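Local coordinates for protein tRNA-splicing endonuclease (Sulfolobus tokodaii, PDB 2CV8) that probably excises introns from precursor tRNAs by cutting at both splice sites, releasing the intron and two tRNA halves, at residues Y91-D96 against A112-Y117. Numbering follows the deposited sequence.
Sequences YSVYED and ADFAVY
Carboxylate oxygen OD2 of D113, next in the chain to the F114 ring that meets V93 and Y94, is gripped twice, by a salt bridge from R86 NH2 and a hydrogen bond from the backbone N of A132. D113 and F114 form a classic beta bulge, both facing V130 on the neighbouring strand 128-134, in the mixed sheet of the catalytic C-terminal domain. Across from the bulge runs helix 87-99, and no hydrogen bond links the two segments: the contact is a buried apolar one, carried by the ring of F114. With CG of F114 anti to its own carbonyl carbon (chi1 -52°), the ring extends from the strand toward the helix. F114 CE1 meets V93 CB at 3.9 Å, the two side chains crossing obliquely, while CG1 of the same valine lies 4.1 Å from F114 CE1. On the next residue of the helix, Y94 CB is reached by F114 CZ at 4.0 Å. The Y94 and F114 side chains cross at about a right angle, and F114 CE2 sits at the edge of the tyrosine ring, near its plane, 4.1 Å from Y94 CD1. With CG anti to the backbone N (chi1 -177°), the Y94 side chain continues to Y27 and to I51 and E52 of helix 50-58, whereas V93 also touches A132 and, from the same helix, L90 and L97 extend the apolar layer to F114 and V116, respectively; helix 87-99 thus bridges the sheet and the N-terminal part of the chain. The strand runs on to Y117, a predicted active-site residue. Back at the bulge, D113 CB stands 3.9 Å above one face of the F114 ring, offset toward its rim.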
# COMPACT_ATOMS: atom_id res chain seq x y z
N TYR B 91 15.94 8.16 -6.18
CA TYR B 91 17.25 7.65 -6.55
C TYR B 91 17.58 6.40 -5.72
O TYR B 91 18.21 5.47 -6.20
CB TYR B 91 18.34 8.70 -6.36
CG TYR B 91 19.72 8.16 -6.70
CD1 TYR B 91 20.11 7.98 -8.03
CD2 TYR B 91 20.59 7.73 -5.69
CE1 TYR B 91 21.34 7.39 -8.35
CE2 TYR B 91 21.80 7.13 -6.00
CZ TYR B 91 22.18 6.96 -7.33
OH TYR B 91 23.38 6.37 -7.62
N SER B 92 17.14 6.40 -4.47
CA SER B 92 17.39 5.26 -3.60
C SER B 92 16.78 3.98 -4.17
O SER B 92 17.44 2.94 -4.18
CB SER B 92 16.85 5.52 -2.19
OG SER B 92 17.61 6.54 -1.55
N VAL B 93 15.54 4.06 -4.64
CA VAL B 93 14.90 2.88 -5.21
C VAL B 93 15.49 2.59 -6.59
O VAL B 93 15.75 1.44 -6.94
CB VAL B 93 13.36 3.03 -5.35
CG1 VAL B 93 12.75 1.72 -5.87
CG2 VAL B 93 12.72 3.38 -4.02
N TYR B 94 15.71 3.64 -7.39
CA TYR B 94 16.27 3.43 -8.72
C TYR B 94 17.56 2.63 -8.61
O TYR B 94 17.71 1.57 -9.22
CB TYR B 94 16.60 4.74 -9.41
CG TYR B 94 17.13 4.51 -10.82
CD1 TYR B 94 16.26 4.36 -11.89
CD2 TYR B 94 18.48 4.39 -11.05
CE1 TYR B 94 16.74 4.08 -13.16
CE2 TYR B 94 18.98 4.11 -12.32
CZ TYR B 94 18.10 3.95 -13.37
OH TYR B 94 18.58 3.62 -14.61
N GLU B 95 18.48 3.18 -7.82
CA GLU B 95 19.79 2.58 -7.60
C GLU B 95 19.71 1.15 -7.06
O GLU B 95 20.31 0.24 -7.62
CB GLU B 95 20.59 3.44 -6.63
CG GLU B 95 21.97 2.94 -6.36
CD GLU B 95 22.64 3.72 -5.26
OE1 GLU B 95 22.12 3.68 -4.12
OE2 GLU B 95 23.67 4.38 -5.53
N ASP B 96 18.98 0.98 -5.96
CA ASP B 96 18.83 -0.32 -5.32
C ASP B 96 18.32 -1.35 -6.31
O ASP B 96 18.85 -2.45 -6.40
CB ASP B 96 17.87 -0.20 -4.14
CG ASP B 96 17.71 -1.51 -3.35
OD1 ASP B 96 16.69 -2.21 -3.55
OD2 ASP B 96 18.61 -1.83 -2.54
N ALA B 112 2.97 5.45 -11.90
CA ALA B 112 3.88 4.99 -10.88
C ALA B 112 5.23 5.62 -11.16
O ALA B 112 5.41 6.27 -12.20
CB ALA B 112 4.00 3.47 -10.92
N ASP B 113 6.19 5.45 -10.25
CA ASP B 113 7.51 6.03 -10.44
C ASP B 113 8.33 5.22 -11.42
O ASP B 113 8.93 5.76 -12.35
CB ASP B 113 8.25 6.13 -9.11
CG ASP B 113 7.60 7.10 -8.16
OD1 ASP B 113 7.32 8.25 -8.59
OD2 ASP B 113 7.37 6.72 -6.98
N PHE B 114 8.36 3.91 -11.24
CA PHE B 114 9.15 3.06 -12.11
C PHE B 114 8.43 1.87 -12.71
O PHE B 114 7.42 1.41 -12.18
CB PHE B 114 10.38 2.55 -11.35
CG PHE B 114 11.17 3.62 -10.68
CD1 PHE B 114 11.31 3.63 -9.29
CD2 PHE B 114 11.80 4.62 -11.43
CE1 PHE B 114 12.06 4.63 -8.65
CE2 PHE B 114 12.56 5.61 -10.81
CZ PHE B 114 12.69 5.62 -9.42
N ALA B 115 8.97 1.39 -13.83
CA ALA B 115 8.48 0.21 -14.52
C ALA B 115 9.70 -0.72 -14.50
O ALA B 115 10.59 -0.60 -15.32
CB ALA B 115 8.09 0.54 -15.93
N VAL B 116 9.73 -1.62 -13.53
CA VAL B 116 10.85 -2.53 -13.37
C VAL B 116 10.69 -3.81 -14.18
O VAL B 116 9.63 -4.44 -14.17
CB VAL B 116 11.04 -2.88 -11.89
CG1 VAL B 116 12.33 -3.62 -11.69
CG2 VAL B 116 11.04 -1.61 -11.06
N TYR B 117 11.77 -4.19 -14.88
CA TYR B 117 11.79 -5.39 -15.73
C TYR B 117 12.89 -6.40 -15.38
O TYR B 117 14.01 -6.02 -15.02
CB TYR B 117 12.04 -5.02 -17.19
CG TYR B 117 10.99 -4.18 -17.86
CD1 TYR B 117 10.83 -2.83 -17.54
CD2 TYR B 117 10.14 -4.74 -18.81
CE1 TYR B 117 9.85 -2.06 -18.16
CE2 TYR B 117 9.16 -3.98 -19.43
CZ TYR B 117 9.02 -2.65 -19.09
OH TYR B 117 8.02 -1.91 -19.67